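Side-chain contact in methyltransferase type 12 (Clostridium thermocellum, PDB 3JWG), which probably methylates the 2'-hydroxyl of the 3'-terminal nucleotide of small RNAs, using S-adenosyl-L-methionine, the present chain being its methyltransferase domain: residues Gln15-Thr20 against Thr107-Ile112. Sequence-based numbering, arbitrary orientation.
Sequences QQRLGT and TVIEVI. With MG (magnesium ion), chain B.
One face of the Arg-17 guanidinium rests on the CG2 methyl of Ile-109, which sits 3.7 Å above the plane and over its centre, while the edge of the same group is taken by the carboxylate of Glu-110. There NH1 of Arg-17 donates to OE2 of Glu-110 over 3.0 Å, a nearly straight bond (164°) that also makes a salt bridge. The acceptor lies almost in the guanidinium plane, yet the carboxylate stands at 90° to it, so that NH1 meets OE2 from above the carboxylate plane. The pairing is monodentate, since OE1 of Glu-110 stays 3.9 Å from NH2 of Arg-17. The Arg-17 chain runs out from the helix and then bends at chi3 (59°), which turns the guanidinium over the Ile-109 methyl.

Residues 15-20 lie on helix 13-27, and residues 107-112 take in the C-terminal end of strand 105-109 and the loop that follows it, where Glu-110 sits, within a Rossmann-like class I methyltransferase fold of strand order 3-2-1-4-5-7-6. Helix 13-27 packs here against the central sheet; Val-21, one turn beyond Leu-18, also touches Ile-109.

Deeper in, Leu-18 and Ile-109 meet through their terminal methyls, CD2 of Leu-18 lying 3.9 Å from CD1 of Ile-109. Within these two segments, CG2 of Ile-109 meets Arg-17 and CD1 meets Leu-18, and Leu-18 packs onward against Asn-42 and Leu-46 of helix 42-48.

The backbone of Ile-109 serves the metal. Its carbonyl O binds magnesium at 2.3 Å, joined by three waters and by the carbonyl of Gly-37. One of those waters, 2.4 Å from magnesium, also accepts from Ile-109 N at 2.8 Å, linking both polar backbone atoms of this residue to the ion.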
ATOM      1  N   GLN A  15      -0.466  13.052   3.693  1.00 57.31           N
ATOM      2  CA  GLN A  15      -1.742  13.291   3.034  1.00 54.59           C
ATOM      3  C   GLN A  15      -1.536  13.448   1.532  1.00 51.92           C
ATOM      4  O   GLN A  15      -2.389  13.058   0.737  1.00 51.06           O
ATOM      5  CB  GLN A  15      -2.402  14.546   3.614  1.00 56.49           C
ATOM      6  CG  GLN A  15      -3.660  14.997   2.886  1.00 58.87           C
ATOM      7  CD  GLN A  15      -4.689  13.888   2.741  1.00 60.86           C
ATOM      8  OE1 GLN A  15      -5.145  13.312   3.732  1.00 61.03           O
ATOM      9  NE2 GLN A  15      -5.059  13.584   1.499  1.00 60.45           N
ATOM     10  N   GLN A  16      -0.398  14.018   1.147  1.00 48.84           N
ATOM     11  CA  GLN A  16      -0.089  14.214  -0.264  1.00 46.16           C
ATOM     12  C   GLN A  16       0.285  12.866  -0.866  1.00 42.90           C
ATOM     13  O   GLN A  16      -0.082  12.562  -2.001  1.00 42.51           O
ATOM     14  CB  GLN A  16       1.075  15.202  -0.426  1.00 47.54           C
ATOM     15  CG  GLN A  16       1.216  15.821  -1.822  1.00 48.57           C
ATOM     16  CD  GLN A  16       1.731  14.851  -2.877  1.00 49.91           C
ATOM     17  OE1 GLN A  16       2.795  14.250  -2.723  1.00 50.95           O
ATOM     18  NE2 GLN A  16       0.979  14.705  -3.963  1.00 50.53           N
ATOM     19  N   ARG A  17       1.015  12.062  -0.096  1.00 38.91           N
ATOM     20  CA  ARG A  17       1.438  10.740  -0.550  1.00 35.74           C
ATOM     21  C   ARG A  17       0.226   9.850  -0.799  1.00 31.61           C
ATOM     22  O   ARG A  17       0.131   9.177  -1.828  1.00 28.48           O
ATOM     23  CB  ARG A  17       2.331  10.071   0.496  1.00 38.40           C
ATOM     24  CG  ARG A  17       2.716   8.636   0.144  1.00 42.12           C
ATOM     25  CD  ARG A  17       3.267   7.886   1.350  1.00 46.46           C
ATOM     26  NE  ARG A  17       2.295   7.837   2.440  1.00 50.74           N
ATOM     27  CZ  ARG A  17       2.499   7.226   3.602  1.00 52.47           C
ATOM     28  NH1 ARG A  17       3.649   6.601   3.833  1.00 54.18           N
ATOM     29  NH2 ARG A  17       1.555   7.242   4.537  1.00 53.34           N
ATOM     30  N   LEU A  18      -0.689   9.841   0.165  1.00 27.47           N
ATOM     31  CA  LEU A  18      -1.895   9.035   0.055  1.00 24.73           C
ATOM     32  C   LEU A  18      -2.758   9.559  -1.080  1.00 23.44           C
ATOM     33  O   LEU A  18      -3.388   8.782  -1.792  1.00 21.43           O
ATOM     34  CB  LEU A  18      -2.675   9.071   1.367  1.00 23.42           C
ATOM     35  CG  LEU A  18      -1.895   8.571   2.584  1.00 24.81           C
ATOM     36  CD1 LEU A  18      -2.797   8.581   3.807  1.00 25.45           C
ATOM     37  CD2 LEU A  18      -1.368   7.171   2.321  1.00 25.07           C
ATOM     38  N   GLY A  19      -2.782  10.880  -1.239  1.00 22.23           N
ATOM     39  CA  GLY A  19      -3.566  11.481  -2.304  1.00 20.11           C
ATOM     40  C   GLY A  19      -3.084  10.995  -3.655  1.00 19.49           C
ATOM     41  O   GLY A  19      -3.880  10.785  -4.571  1.00 19.21           O
ATOM     42  N   THR A  20      -1.773  10.815  -3.778  1.00 17.49           N
ATOM     43  CA  THR A  20      -1.179  10.334  -5.018  1.00 18.10           C
ATOM     44  C   THR A  20      -1.665   8.911  -5.293  1.00 16.73           C
ATOM     45  O   THR A  20      -1.997   8.570  -6.423  1.00 15.30           O
ATOM     46  CB  THR A  20       0.355  10.318  -4.933  1.00 20.46           C
ATOM     47  OG1 THR A  20       0.840  11.656  -4.752  1.00 23.06           O
ATOM     48  CG2 THR A  20       0.944   9.728  -6.201  1.00 21.94           C
ATOM     49  N   THR A 107      -3.309  -1.980  -2.692  1.00 14.29           N
ATOM     50  CA  THR A 107      -2.347  -0.956  -2.301  1.00 15.62           C
ATOM     51  C   THR A 107      -1.522  -1.518  -1.142  1.00 15.38           C
ATOM     52  O   THR A 107      -2.042  -2.223  -0.268  1.00 16.29           O
ATOM     53  CB  THR A 107      -3.050   0.356  -1.876  1.00 15.77           C
ATOM     54  OG1 THR A 107      -3.997   0.078  -0.843  1.00 18.28           O
ATOM     55  CG2 THR A 107      -3.785   0.983  -3.071  1.00 16.40           C
ATOM     56  N   VAL A 108      -0.234  -1.201  -1.151  1.00 13.79           N
ATOM     57  CA  VAL A 108       0.714  -1.679  -0.156  1.00 14.86           C
ATOM     58  C   VAL A 108       1.563  -0.486   0.273  1.00 15.46           C
ATOM     59  O   VAL A 108       2.523  -0.123  -0.403  1.00 16.55           O
ATOM     60  CB  VAL A 108       1.624  -2.761  -0.785  1.00 13.54           C
ATOM     61  CG1 VAL A 108       2.574  -3.331   0.254  1.00 14.97           C
ATOM     62  CG2 VAL A 108       0.759  -3.861  -1.400  1.00 14.47           C
ATOM     63  N   ILE A 109       1.194   0.128   1.391  1.00 16.17           N
ATOM     64  CA  ILE A 109       1.899   1.303   1.884  1.00 19.00           C
ATOM     65  C   ILE A 109       2.524   1.038   3.253  1.00 19.13           C
ATOM     66  O   ILE A 109       1.855   0.573   4.168  1.00 19.73           O
ATOM     67  CB  ILE A 109       0.927   2.498   1.986  1.00 19.58           C
ATOM     68  CG1 ILE A 109       0.189   2.667   0.656  1.00 20.04           C
ATOM     69  CG2 ILE A 109       1.687   3.769   2.366  1.00 22.30           C
ATOM     70  CD1 ILE A 109      -0.921   3.690   0.690  1.00 22.02           C
ATOM     71  N   GLU A 110       3.814   1.329   3.380  1.00 20.59           N
ATOM     72  CA  GLU A 110       4.537   1.121   4.631  1.00 23.47           C
ATOM     73  C   GLU A 110       4.405  -0.312   5.137  1.00 22.20           C
ATOM     74  O   GLU A 110       4.058  -0.559   6.297  1.00 23.84           O
ATOM     75  CB  GLU A 110       4.043   2.115   5.683  1.00 28.24           C
ATOM     76  CG  GLU A 110       4.146   3.558   5.203  1.00 35.73           C
ATOM     77  CD  GLU A 110       3.772   4.572   6.267  1.00 40.37           C
ATOM     78  OE1 GLU A 110       2.705   4.417   6.901  1.00 42.98           O
ATOM     79  OE2 GLU A 110       4.547   5.531   6.460  1.00 43.08           O
ATOM     80  N   VAL A 111       4.695  -1.258   4.250  1.00 18.47           N
ATOM     81  CA  VAL A 111       4.618  -2.669   4.587  1.00 16.55           C
ATOM     82  C   VAL A 111       5.904  -3.433   4.303  1.00 16.10           C
ATOM     83  O   VAL A 111       6.513  -3.981   5.220  1.00 14.62           O
ATOM     84  CB  VAL A 111       3.484  -3.398   3.801  1.00 18.28           C
ATOM     85  CG1 VAL A 111       3.561  -4.898   4.047  1.00 17.28           C
ATOM     86  CG2 VAL A 111       2.116  -2.878   4.222  1.00 17.82           C
ATOM     87  N   ILE A 112       6.325  -3.453   3.034  1.00 16.06           N
ATOM     88  CA  ILE A 112       7.488  -4.243   2.641  1.00 14.76           C
ATOM     89  C   ILE A 112       8.797  -3.946   3.344  1.00 15.84           C
ATOM     90  O   ILE A 112       9.590  -4.860   3.555  1.00 15.85           O
ATOM     91  CB  ILE A 112       7.741  -4.215   1.097  1.00 14.99           C
ATOM     92  CG1 ILE A 112       8.119  -2.808   0.632  1.00 15.87           C
ATOM     93  CG2 ILE A 112       6.512  -4.712   0.358  1.00 14.89           C
ATOM     94  CD1 ILE A 112       8.539  -2.754  -0.819  1.00 18.50           C
TER
HETATM   95 MG    MG B 220      -0.399   0.712   4.745  1.00 24.24          MG
HETATM   96  O   HOH W   1      -0.988  -0.680   2.865  1.00 15.00           O
HETATM   97  O   HOH W   2      -2.353   2.191   4.045  1.00 17.75           O
HETATM   98  O   HOH W   3      -0.292   2.614   6.426  1.00 36.50           O